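PDB 5O16: AmbC from Sorangium cellulosum, which probably serves as a dehydratase domain of a polyketide synthase, removing water from beta-hydroxyacyl intermediates of a growing chain. Local coordinates for residues V245-R250 with P283-G288; V17-L22 with F64-L69; L83-P88 with A130-V135; D73-P78 with G110-A115. All blocks are in the same frame, centred on the assembly; numbering follows the deposited sequence.

Contact 1: residues V245-R250 with P283-G288; sequences VALEAR and PVARAG
Ala246 and Arg286 form the hydrogen-bonded pair at the centre of this antiparallel strand contact: Ala246 N gives to Arg286 O (2.7 Å), and Arg286 N returns the bond to Ala246 O (2.9 Å). Val245 with Ala287 and Leu247 with Ala285 flank them as non-hydrogen-bonded pairs. Past the end of strand 245-247, one oxygen does double duty. Val284 O accepts from Glu248 N at 2.6 Å and from Ala249 N at 3.0 Å; the first donor is tilted out of the carbonyl plane, while the second lies in that plane, on a lone pair. Weaker CA-H...O contacts run beside these bonds, from Val245 CA to Arg286 O and from Ala285 CA to Ala246 O.

The double grip on Val284 O goes with a classic beta bulge, in which Val284 and Ala285 together face Leu276 on the next strand. The pairing belongs to the C-terminal half of the double hotdog fold of this dehydratase family.

Apolar contacts are split between the strand and its end. Along the strand, Val245 CG2 touches Ala287 CB at 3.7 Å, and Leu247 CD2 lies 3.7 Å from Ala285 CB. Val245 and Leu247 also rest on helix 61-74, through Val65 and Leu69. At the bulge, Val284 CG2 meets Ala249 CB at 4.1 Å, and Val284 CG1, anti to the backbone N (chi1 159°), lies 4.4 Å from Leu247 CD2. Ala246 and Arg286 occupy the other face, where Arg286 leads its guanidinium away from the pairing and makes a salt bridge with Glu275.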
loop_
_atom_site.group_PDB
_atom_site.type_symbol
_atom_site.label_atom_id
_atom_site.label_comp_id
_atom_site.label_asym_id
_atom_site.label_seq_id
_atom_site.Cartn_x
_atom_site.Cartn_y
_atom_site.Cartn_z
ATOM N N VAL A 245 0.749 3.739 9.537
ATOM C CA VAL A 245 1.099 2.533 8.798
ATOM C C VAL A 245 2.499 2.108 9.207
ATOM O O VAL A 245 3.443 2.906 9.121
ATOM C CB VAL A 245 1.018 2.760 7.283
ATOM C CG1 VAL A 245 1.523 1.533 6.589
ATOM C CG2 VAL A 245 -0.438 3.145 6.868
ATOM N N ALA A 246 2.636 0.871 9.685
ATOM C CA ALA A 246 3.940 0.396 10.133
ATOM C C ALA A 246 4.169 -1.043 9.701
ATOM O O ALA A 246 3.249 -1.862 9.643
ATOM C CB ALA A 246 4.100 0.506 11.650
ATOM N N LEU A 247 5.434 -1.360 9.484
ATOM C CA LEU A 247 5.837 -2.672 9.014
ATOM C C LEU A 247 6.615 -3.361 10.118
ATOM O O LEU A 247 7.571 -2.799 10.658
ATOM C CB LEU A 247 6.709 -2.572 7.771
ATOM C CG LEU A 247 6.054 -3.028 6.491
ATOM C CD1 LEU A 247 7.092 -2.929 5.396
ATOM C CD2 LEU A 247 5.566 -4.451 6.678
ATOM N N GLU A 248 6.198 -4.577 10.448
ATOM C CA GLU A 248 6.842 -5.369 11.473
ATOM C C GLU A 248 7.717 -6.465 10.893
ATOM O O GLU A 248 8.802 -6.730 11.418
ATOM C CB GLU A 248 5.789 -5.969 12.403
ATOM C CG GLU A 248 6.326 -6.166 13.806
ATOM C CD GLU A 248 6.711 -4.851 14.456
ATOM O OE1 GLU A 248 5.906 -3.893 14.385
ATOM O OE2 GLU A 248 7.829 -4.774 15.019
ATOM N N ALA A 249 7.289 -7.066 9.791
ATOM C CA ALA A 249 8.032 -8.132 9.146
ATOM C C ALA A 249 7.984 -7.888 7.652
ATOM O O ALA A 249 6.907 -7.666 7.089
ATOM C CB ALA A 249 7.437 -9.499 9.485
ATOM N N ARG A 250 9.140 -7.974 7.012
ATOM C CA ARG A 250 9.262 -7.634 5.607
ATOM C C ARG A 250 9.267 -8.896 4.757
ATOM O O ARG A 250 9.631 -9.982 5.222
ATOM C CB ARG A 250 10.536 -6.815 5.363
ATOM C CG ARG A 250 10.454 -5.402 5.926
ATOM C CD ARG A 250 11.761 -4.857 6.483
ATOM N NE ARG A 250 11.579 -3.466 6.907
ATOM C CZ ARG A 250 11.122 -3.099 8.107
ATOM N NH1 ARG A 250 10.803 -4.018 9.013
ATOM N NH2 ARG A 250 10.974 -1.813 8.408
ATOM N N PRO A 283 2.696 -10.843 13.802
ATOM C CA PRO A 283 2.378 -9.575 13.131
ATOM C C PRO A 283 3.305 -9.300 11.961
ATOM O O PRO A 283 4.510 -9.543 12.023
ATOM C CB PRO A 283 2.583 -8.529 14.233
ATOM C CG PRO A 283 2.672 -9.286 15.491
ATOM C CD PRO A 283 3.243 -10.617 15.146
ATOM N N VAL A 284 2.740 -8.748 10.899
ATOM C CA VAL A 284 3.506 -8.325 9.737
ATOM C C VAL A 284 3.418 -6.817 9.538
ATOM O O VAL A 284 4.439 -6.130 9.449
ATOM C CB VAL A 284 3.043 -9.073 8.464
ATOM C CG1 VAL A 284 3.429 -8.313 7.179
ATOM C CG2 VAL A 284 3.598 -10.476 8.470
ATOM N N ALA A 285 2.208 -6.278 9.529
ATOM C CA ALA A 285 2.024 -4.875 9.218
ATOM C C ALA A 285 0.730 -4.384 9.857
ATOM O O ALA A 285 -0.171 -5.167 10.184
ATOM C CB ALA A 285 2.013 -4.652 7.698
ATOM N N ARG A 286 0.618 -3.067 9.997
ATOM C CA ARG A 286 -0.644 -2.502 10.442
ATOM C C ARG A 286 -0.787 -1.119 9.836
ATOM O O ARG A 286 0.204 -0.396 9.672
ATOM C CB ARG A 286 -0.720 -2.441 11.978
ATOM C CG ARG A 286 -1.705 -1.426 12.538
ATOM C CD ARG A 286 -1.798 -1.443 14.070
ATOM N NE ARG A 286 -3.056 -0.876 14.565
ATOM C CZ ARG A 286 -3.268 0.421 14.794
ATOM N NH1 ARG A 286 -2.308 1.317 14.583
ATOM N NH2 ARG A 286 -4.447 0.826 15.231
ATOM N N ALA A 287 -2.023 -0.795 9.455
ATOM C CA ALA A 287 -2.420 0.534 8.997
ATOM C C ALA A 287 -3.525 0.998 9.932
ATOM O O ALA A 287 -4.650 0.487 9.858
ATOM C CB ALA A 287 -2.912 0.510 7.542
ATOM N N GLY A 288 -3.206 1.975 10.789
ATOM C CA GLY A 288 -4.150 2.417 11.808
ATOM C C GLY A 288 -5.516 2.757 11.239
ATOM O O GLY A 288 -6.543 2.262 11.710
#

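Contact 2: residues V17-L22 with F64-L69; sequences VKHPWL and FVELAL
The 17-22 loop, without regular secondary structure, passes one side of helix 64-69, coming closest in backbone terms where Trp21 CA lies 7.6 Å from Leu67 CA. His19 and Glu66 reach toward each other from opposite directions, and their His-carboxylate hydrogen bond ties the loop to helix 61-74 of the N-terminal hotdog. His19 NE2 donates to Glu66 OE1 at 2.7 Å, the oxygen lying almost in the ring plane and receiving the bond on its anti lone pair; ring and carboxylate are nearly coplanar, 23° apart. The glutamate gets there by a bend at chi2 (73°). On the other side of the imidazole, ND1 accepts from Trp21 N at 2.9 Å, well out of the ring plane, closing a local turn. Beside this polar pair, Leu67 CD2 rests against Trp21 CB and Leu22 CG, both at 3.9 Å, and meets the indole edge. Leucine in place of His19 would probably leave Glu66 OE1 without its imidazole mate and the amide of Trp21 without its acceptor. Buried Glu66 OE1 also accepts from Gly208 N and OE2 from Leu209 N, so three donors fix the carboxylate. These bonds would fit a ring protonated at NE2, which the buried carboxylate probably polarises.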
loop_
_atom_site.group_PDB
_atom_site.type_symbol
_atom_site.label_atom_id
_atom_site.label_comp_id
_atom_site.label_asym_id
_atom_site.label_seq_id
_atom_site.Cartn_x
_atom_site.Cartn_y
_atom_site.Cartn_z
ATOM N N VAL A 17 20.065 2.585 -0.921
ATOM C CA VAL A 17 18.792 2.074 -0.428
ATOM C C VAL A 17 18.528 0.753 -1.146
ATOM O O VAL A 17 18.810 0.628 -2.345
ATOM C CB VAL A 17 17.643 3.088 -0.625
ATOM C CG1 VAL A 17 17.875 4.326 0.218
ATOM C CG2 VAL A 17 17.503 3.504 -2.052
ATOM N N LYS A 18 18.061 -0.256 -0.398
ATOM C CA LYS A 18 17.837 -1.598 -0.948
ATOM C C LYS A 18 16.365 -1.722 -1.351
ATOM O O LYS A 18 15.530 -2.218 -0.602
ATOM C CB LYS A 18 18.265 -2.685 0.052
ATOM C CG LYS A 18 17.569 -2.749 1.474
ATOM C CD LYS A 18 16.044 -2.984 1.413
ATOM C CE LYS A 18 15.347 -3.247 2.741
ATOM N NZ LYS A 18 13.940 -3.648 2.410
ATOM N N HIS A 19 16.042 -1.326 -2.575
ATOM C CA HIS A 19 14.635 -1.364 -2.935
ATOM C C HIS A 19 14.503 -1.479 -4.438
ATOM O O HIS A 19 15.334 -0.934 -5.176
ATOM C CB HIS A 19 13.908 -0.110 -2.437
ATOM C CG HIS A 19 12.426 -0.232 -2.495
ATOM N ND1 HIS A 19 11.674 0.287 -3.525
ATOM C CD2 HIS A 19 11.560 -0.869 -1.673
ATOM C CE1 HIS A 19 10.400 -0.001 -3.316
ATOM N NE2 HIS A 19 10.307 -0.705 -2.200
ATOM N N PRO A 20 13.468 -2.165 -4.923
ATOM C CA PRO A 20 13.270 -2.259 -6.376
ATOM C C PRO A 20 13.051 -0.917 -7.027
ATOM O O PRO A 20 13.504 -0.702 -8.156
ATOM C CB PRO A 20 12.026 -3.151 -6.504
ATOM C CG PRO A 20 11.952 -3.899 -5.219
ATOM C CD PRO A 20 12.520 -2.998 -4.169
ATOM N N TRP A 21 12.407 0.011 -6.335
ATOM C CA TRP A 21 12.011 1.277 -6.935
ATOM C C TRP A 21 12.795 2.476 -6.420
ATOM O O TRP A 21 12.637 3.574 -6.959
ATOM C CB TRP A 21 10.507 1.510 -6.719
ATOM C CG TRP A 21 9.657 0.443 -7.329
ATOM C CD1 TRP A 21 10.025 -0.452 -8.297
ATOM C CD2 TRP A 21 8.314 0.105 -6.961
ATOM N NE1 TRP A 21 8.985 -1.301 -8.575
ATOM C CE2 TRP A 21 7.920 -0.981 -7.772
ATOM C CE3 TRP A 21 7.405 0.618 -6.031
ATOM C CZ2 TRP A 21 6.654 -1.555 -7.685
ATOM C CZ3 TRP A 21 6.145 0.049 -5.949
ATOM C CH2 TRP A 21 5.784 -1.031 -6.766
ATOM N N LEU A 22 13.618 2.317 -5.396
ATOM C CA LEU A 22 14.491 3.398 -4.976
ATOM C C LEU A 22 15.911 2.874 -4.901
ATOM O O LEU A 22 16.154 1.777 -4.386
ATOM C CB LEU A 22 14.088 3.996 -3.627
ATOM C CG LEU A 22 12.673 4.556 -3.552
ATOM C CD1 LEU A 22 12.297 4.783 -2.092
ATOM C CD2 LEU A 22 12.488 5.815 -4.407
ATOM N N PHE A 64 2.331 3.635 -3.337
ATOM C CA PHE A 64 2.827 4.831 -2.663
ATOM C C PHE A 64 3.062 4.567 -1.191
ATOM O O PHE A 64 3.993 5.124 -0.598
ATOM C CB PHE A 64 1.867 5.991 -2.846
ATOM C CG PHE A 64 1.831 6.504 -4.252
ATOM C CD1 PHE A 64 0.707 6.324 -5.043
ATOM C CD2 PHE A 64 2.938 7.135 -4.795
ATOM C CE1 PHE A 64 0.681 6.790 -6.332
ATOM C CE2 PHE A 64 2.919 7.598 -6.091
ATOM C CZ PHE A 64 1.790 7.423 -6.865
ATOM N N VAL A 65 2.214 3.726 -0.587
ATOM C CA VAL A 65 2.429 3.308 0.790
ATOM C C VAL A 65 3.768 2.599 0.928
ATOM O O VAL A 65 4.532 2.859 1.866
ATOM C CB VAL A 65 1.257 2.426 1.254
ATOM C CG1 VAL A 65 1.544 1.817 2.616
ATOM C CG2 VAL A 65 -0.002 3.251 1.291
ATOM N N GLU A 66 4.070 1.685 -0.000
ATOM C CA GLU A 66 5.350 0.993 0.046
ATOM C C GLU A 66 6.513 1.962 -0.189
ATOM O O GLU A 66 7.514 1.936 0.544
ATOM C CB GLU A 66 5.364 -0.149 -0.968
ATOM C CG GLU A 66 6.767 -0.597 -1.307
ATOM C CD GLU A 66 7.425 -1.386 -0.177
ATOM O OE1 GLU A 66 8.624 -1.704 -0.302
ATOM O OE2 GLU A 66 6.756 -1.675 0.839
ATOM N N LEU A 67 6.380 2.862 -1.167
ATOM C CA LEU A 67 7.432 3.852 -1.383
ATOM C C LEU A 67 7.670 4.678 -0.134
ATOM O O LEU A 67 8.820 4.903 0.257
ATOM C CB LEU A 67 7.083 4.759 -2.563
ATOM C CG LEU A 67 7.323 4.138 -3.943
ATOM C CD1 LEU A 67 6.736 4.988 -5.062
ATOM C CD2 LEU A 67 8.821 3.931 -4.158
ATOM N N ALA A 68 6.600 5.138 0.513
ATOM C CA ALA A 68 6.785 5.898 1.743
ATOM C C ALA A 68 7.458 5.046 2.808
ATOM O O ALA A 68 8.388 5.500 3.485
ATOM C CB ALA A 68 5.450 6.427 2.250
ATOM N N LEU A 69 7.001 3.799 2.970
ATOM C CA LEU A 69 7.620 2.917 3.956
ATOM C C LEU A 69 9.108 2.733 3.681
ATOM O O LEU A 69 9.921 2.693 4.613
ATOM C CB LEU A 69 6.910 1.564 4.019
ATOM C CG LEU A 69 5.603 1.503 4.811
ATOM C CD1 LEU A 69 4.851 0.154 4.607
ATOM C CD2 LEU A 69 5.742 1.864 6.299
#

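Contact 3: residues L83-P88 with A130-V135; sequences LTIEAP and AHARGV
His131 reaches from strand 129-137 to the backbone of Ala87 and Pro88. Its CB lies 3.4 Å from Ala87 O, and CG, placed anti to the carbonyl carbon (chi1 -63°), stays beside the same oxygen. ND1 then donates to Ala87 O at 2.9 Å, approaching from above the carbonyl plane instead of along a lone pair. CE1 passes 3.5 Å from Pro88 O, and NE2 at the tip is hydrogen-bonded to Ser118 OG, which pins the ring at both nitrogens. Cut back to alanine, this position is likely to leave Ala87 O without its ring donor and Ser118 without this partner. The backbone adds to the hold: His131 O accepts from Glu86 N (2.8 Å) and Ala87 N (3.2 Å), while Thr84 and Arg133 form a hydrogen-bonded antiparallel pair. On the face of Thr84 and Arg133, Arg133 NH1 makes a salt bridge to Glu86 OE2, its hydrogen bond weak. On the other face, Leu83 CD2 packs against Ala132 CB at 3.6 Å. His131 and Ala132 form a classic beta bulge opposite Val116 of strand 111-120, strand 236-247 pairs with Leu83 and Ile85 on the far side, and Phe64 of helix 61-74 packs against the bulge.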
loop_
_atom_site.group_PDB
_atom_site.type_symbol
_atom_site.label_atom_id
_atom_site.label_comp_id
_atom_site.label_asym_id
_atom_site.label_seq_id
_atom_site.Cartn_x
_atom_site.Cartn_y
_atom_site.Cartn_z
ATOM N N LEU A 83 -0.496 9.775 4.911
ATOM C CA LEU A 83 -0.204 9.685 3.480
ATOM C C LEU A 83 -1.484 9.978 2.718
ATOM O O LEU A 83 -2.495 9.309 2.949
ATOM C CB LEU A 83 0.312 8.285 3.104
ATOM C CG LEU A 83 0.704 7.946 1.654
ATOM C CD1 LEU A 83 -0.476 7.486 0.850
ATOM C CD2 LEU A 83 1.333 9.120 0.976
ATOM N N THR A 84 -1.456 10.965 1.817
ATOM C CA THR A 84 -2.613 11.267 0.979
ATOM C C THR A 84 -2.205 11.241 -0.484
ATOM O O THR A 84 -1.219 11.879 -0.873
ATOM C CB THR A 84 -3.226 12.633 1.333
ATOM O OG1 THR A 84 -3.628 12.642 2.713
ATOM C CG2 THR A 84 -4.436 12.906 0.448
ATOM N N ILE A 85 -2.975 10.538 -1.296
ATOM C CA ILE A 85 -2.726 10.489 -2.726
ATOM C C ILE A 85 -3.595 11.549 -3.381
ATOM O O ILE A 85 -4.825 11.528 -3.242
ATOM C CB ILE A 85 -2.997 9.090 -3.299
ATOM C CG1 ILE A 85 -2.008 8.092 -2.696
ATOM C CG2 ILE A 85 -2.822 9.099 -4.787
ATOM C CD1 ILE A 85 -2.525 6.700 -2.533
ATOM N N GLU A 86 -2.954 12.525 -4.024
ATOM C CA GLU A 86 -3.695 13.587 -4.681
ATOM C C GLU A 86 -3.716 13.440 -6.197
ATOM O O GLU A 86 -4.430 14.189 -6.864
ATOM C CB GLU A 86 -3.185 14.973 -4.256
ATOM C CG GLU A 86 -1.879 15.480 -4.789
ATOM C CD GLU A 86 -1.579 16.881 -4.257
ATOM O OE1 GLU A 86 -2.004 17.188 -3.123
ATOM O OE2 GLU A 86 -0.917 17.669 -4.961
ATOM N N ALA A 87 -2.948 12.513 -6.753
ATOM C CA ALA A 87 -2.914 12.351 -8.197
ATOM C C ALA A 87 -2.443 10.960 -8.595
ATOM O O ALA A 87 -1.327 10.559 -8.239
ATOM C CB ALA A 87 -1.982 13.391 -8.815
ATOM N N PRO A 88 -3.226 10.231 -9.392
ATOM C CA PRO A 88 -2.795 8.906 -9.850
ATOM C C PRO A 88 -1.619 9.004 -10.795
ATOM O O PRO A 88 -1.457 9.984 -11.523
ATOM C CB PRO A 88 -4.026 8.369 -10.585
ATOM C CG PRO A 88 -4.649 9.567 -11.119
ATOM C CD PRO A 88 -4.480 10.632 -10.043
ATOM N N ALA A 130 3.673 15.716 -8.806
ATOM C CA ALA A 130 3.409 15.336 -7.429
ATOM C C ALA A 130 2.220 14.392 -7.380
ATOM O O ALA A 130 1.196 14.646 -8.015
ATOM C CB ALA A 130 3.117 16.570 -6.580
ATOM N N HIS A 131 2.377 13.285 -6.663
ATOM C CA HIS A 131 1.332 12.274 -6.527
ATOM C C HIS A 131 0.824 12.079 -5.108
ATOM O O HIS A 131 -0.373 11.846 -4.914
ATOM C CB HIS A 131 1.848 10.923 -7.051
ATOM C CG HIS A 131 2.178 10.947 -8.500
ATOM N ND1 HIS A 131 1.214 11.098 -9.471
ATOM C CD2 HIS A 131 3.360 10.849 -9.151
ATOM C CE1 HIS A 131 1.788 11.097 -10.661
ATOM N NE2 HIS A 131 3.088 10.944 -10.494
ATOM N N ALA A 132 1.706 12.136 -4.111
ATOM C CA ALA A 132 1.353 11.832 -2.730
ATOM C C ALA A 132 2.125 12.723 -1.769
ATOM O O ALA A 132 3.288 13.059 -2.003
ATOM C CB ALA A 132 1.639 10.367 -2.391
ATOM N N ARG A 133 1.476 13.102 -0.678
ATOM C CA ARG A 133 2.162 13.823 0.376
ATOM C C ARG A 133 1.741 13.218 1.702
ATOM O O ARG A 133 0.679 12.600 1.809
ATOM C CB ARG A 133 1.885 15.328 0.329
ATOM C CG ARG A 133 1.605 15.862 -1.072
ATOM C CD ARG A 133 1.383 17.376 -1.126
ATOM N NE ARG A 133 2.642 17.967 -1.567
ATOM C CZ ARG A 133 2.858 18.472 -2.774
ATOM N NH1 ARG A 133 1.874 18.486 -3.676
ATOM N NH2 ARG A 133 4.060 18.968 -3.068
ATOM N N GLY A 134 2.594 13.365 2.707
ATOM C CA GLY A 134 2.277 12.795 3.998
ATOM C C GLY A 134 3.321 13.138 5.031
ATOM O O GLY A 134 4.087 14.091 4.871
ATOM N N VAL A 135 3.342 12.353 6.105
ATOM C CA VAL A 135 4.255 12.580 7.219
ATOM C C VAL A 135 4.877 11.246 7.604
ATOM O O VAL A 135 4.157 10.294 7.933
ATOM C CB VAL A 135 3.530 13.230 8.410
ATOM C CG1 VAL A 135 4.351 13.115 9.657
ATOM C CG2 VAL A 135 3.298 14.679 8.099
#

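Contact 4: residues D73-P78 with G110-A115; sequences DAVGLP and GRRGFA
The turn that leaves the hotdog helix 61-74 sets Val75 and Leu77 against Arg112, at the start of strand 111-120 in the N-terminal half of the double hotdog fold. The contact is small and lies near the surface, and no hydrogen bond crosses it. Val75 is the first residue to abandon helical backbone angles. Gly76 follows with a positive phi of 86°, which favours glycine, and its N bonds back to Asp73 O. Val75 and Leu77, on either side of this glycine, both point toward the strand.

Leu77 does most of the work, its two methyls divided between different partners. CD1 sits against the aliphatic part of Arg112, 3.7 Å from both CG and CD of that arginine. The two side chains cross at about a right angle, and the methyl lies at the edge of the guanidinium, near its plane. The same CD1 also touches Arg111 CA at 4.1 Å, whereas CD2 reaches over to Gly110 O at 3.9 Å. Val75 adds a looser touch, CG2 to Arg112 CD at 4.3 Å.

Arg112, extended from CG to NE, carries its charge past these hydrocarbons to partners elsewhere: NH2 makes a salt bridge with Asp32, and NH1 bonds to Glu104 O. Tyr34 of strand 34-41 touches both Val75 and Arg112. The helix exit thus lies against the start of strand 111-120 and against Tyr34, and Arg112 links it onward to strand 96-106, where its chain packs on Val103 and Leu106.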
loop_
_atom_site.group_PDB
_atom_site.type_symbol
_atom_site.label_atom_id
_atom_site.label_comp_id
_atom_site.label_asym_id
_atom_site.label_seq_id
_atom_site.Cartn_x
_atom_site.Cartn_y
_atom_site.Cartn_z
ATOM N N ASP A 73 12.265 4.017 6.280
ATOM C CA ASP A 73 13.385 3.272 6.833
ATOM C C ASP A 73 14.709 3.873 6.396
ATOM O O ASP A 73 15.681 3.854 7.160
ATOM C CB ASP A 73 13.278 1.802 6.448
ATOM C CG ASP A 73 11.952 1.199 6.864
ATOM O OD1 ASP A 73 11.688 0.033 6.500
ATOM O OD2 ASP A 73 11.166 1.898 7.548
ATOM N N ALA A 74 14.754 4.452 5.193
ATOM C CA ALA A 74 16.013 4.973 4.670
ATOM C C ALA A 74 16.517 6.154 5.497
ATOM O O ALA A 74 17.697 6.205 5.856
ATOM C CB ALA A 74 15.839 5.367 3.205
ATOM N N VAL A 75 15.628 7.084 5.864
ATOM C CA VAL A 75 16.027 8.264 6.619
ATOM C C VAL A 75 16.019 7.989 8.111
ATOM O O VAL A 75 16.212 8.917 8.910
ATOM C CB VAL A 75 15.119 9.476 6.323
ATOM C CG1 VAL A 75 14.981 9.695 4.827
ATOM C CG2 VAL A 75 13.741 9.289 6.952
ATOM N N GLY A 76 15.783 6.737 8.514
ATOM C CA GLY A 76 15.840 6.304 9.899
ATOM C C GLY A 76 14.569 6.489 10.697
ATOM O O GLY A 76 14.579 6.234 11.904
ATOM N N LEU A 77 13.486 6.951 10.071
ATOM C CA LEU A 77 12.194 7.069 10.724
ATOM C C LEU A 77 11.301 5.946 10.238
ATOM O O LEU A 77 10.668 6.084 9.183
ATOM C CB LEU A 77 11.546 8.420 10.420
ATOM C CG LEU A 77 11.923 9.646 11.222
ATOM C CD1 LEU A 77 11.017 10.778 10.795
ATOM C CD2 LEU A 77 11.744 9.330 12.677
ATOM N N PRO A 78 11.160 4.851 10.959
ATOM C CA PRO A 78 10.287 3.793 10.455
ATOM C C PRO A 78 8.838 4.182 10.699
ATOM O O PRO A 78 8.519 4.873 11.670
ATOM C CB PRO A 78 10.705 2.558 11.263
ATOM C CG PRO A 78 11.518 3.064 12.410
ATOM C CD PRO A 78 11.703 4.545 12.289
ATOM N N GLY A 110 8.634 14.712 16.098
ATOM C CA GLY A 110 9.589 13.679 15.749
ATOM C C GLY A 110 9.187 13.024 14.448
ATOM O O GLY A 110 9.191 11.795 14.311
ATOM N N ARG A 111 8.800 13.862 13.495
ATOM C CA ARG A 111 8.267 13.408 12.228
ATOM C C ARG A 111 8.792 14.317 11.127
ATOM O O ARG A 111 9.240 15.436 11.384
ATOM C CB ARG A 111 6.731 13.367 12.252
ATOM C CG ARG A 111 6.143 12.353 13.221
ATOM C CD ARG A 111 4.653 12.480 13.298
ATOM N NE ARG A 111 4.228 13.868 13.275
ATOM C CZ ARG A 111 2.967 14.238 13.102
ATOM N NH1 ARG A 111 2.044 13.310 12.880
ATOM N NH2 ARG A 111 2.639 15.526 13.118
ATOM N N ARG A 112 8.770 13.814 9.893
ATOM C CA ARG A 112 9.145 14.617 8.737
ATOM C C ARG A 112 8.080 14.493 7.664
ATOM O O ARG A 112 7.511 13.417 7.450
ATOM C CB ARG A 112 10.514 14.212 8.145
ATOM C CG ARG A 112 11.626 14.010 9.175
ATOM C CD ARG A 112 12.758 13.149 8.626
ATOM N NE ARG A 112 14.070 13.379 9.241
ATOM C CZ ARG A 112 14.887 14.381 8.947
ATOM N NH1 ARG A 112 14.545 15.287 8.035
ATOM N NH2 ARG A 112 16.054 14.469 9.560
ATOM N N GLY A 113 7.786 15.620 7.022
ATOM C CA GLY A 113 6.916 15.600 5.877
ATOM C C GLY A 113 7.618 15.007 4.674
ATOM O O GLY A 113 8.838 14.849 4.642
ATOM N N PHE A 114 6.832 14.638 3.675
ATOM C CA PHE A 114 7.421 14.062 2.481
ATOM C C PHE A 114 6.450 14.186 1.317
ATOM O O PHE A 114 5.241 14.384 1.503
ATOM C CB PHE A 114 7.810 12.606 2.706
ATOM C CG PHE A 114 6.650 11.683 2.728
ATOM C CD1 PHE A 114 6.250 11.032 1.570
ATOM C CD2 PHE A 114 5.957 11.459 3.893
ATOM C CE1 PHE A 114 5.174 10.185 1.575
ATOM C CE2 PHE A 114 4.886 10.598 3.906
ATOM C CZ PHE A 114 4.487 9.975 2.738
ATOM N N ALA A 115 6.998 14.038 0.115
ATOM C CA ALA A 115 6.220 14.043 -1.117
ATOM C C ALA A 115 6.797 13.019 -2.088
ATOM O O ALA A 115 8.001 12.724 -2.069
ATOM C CB ALA A 115 6.218 15.429 -1.765
#

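Contacts 2, 3 and 4 belong to the N-terminal hotdog, while contact 1 lies in the C-terminal one. Helix 61-74 joins contacts 2 and 4, whose centres are 12 Å apart, and its Phe64 and Val65 pack onto contact 3. Strands 80-85 and 236-247 are neighbours, so the sheet runs from contact 3 toward contact 1, 20 Å away between centres. Along the chain, contact 2 comes first, contacts 3 and 4 interleave, sharing the sheet through adjacent strands 111-120 and 129-137, and contact 1 follows. Helix packing on Val245 and Leu247, and a salt bridge between Arg250 and Asp73, tie the two halves together.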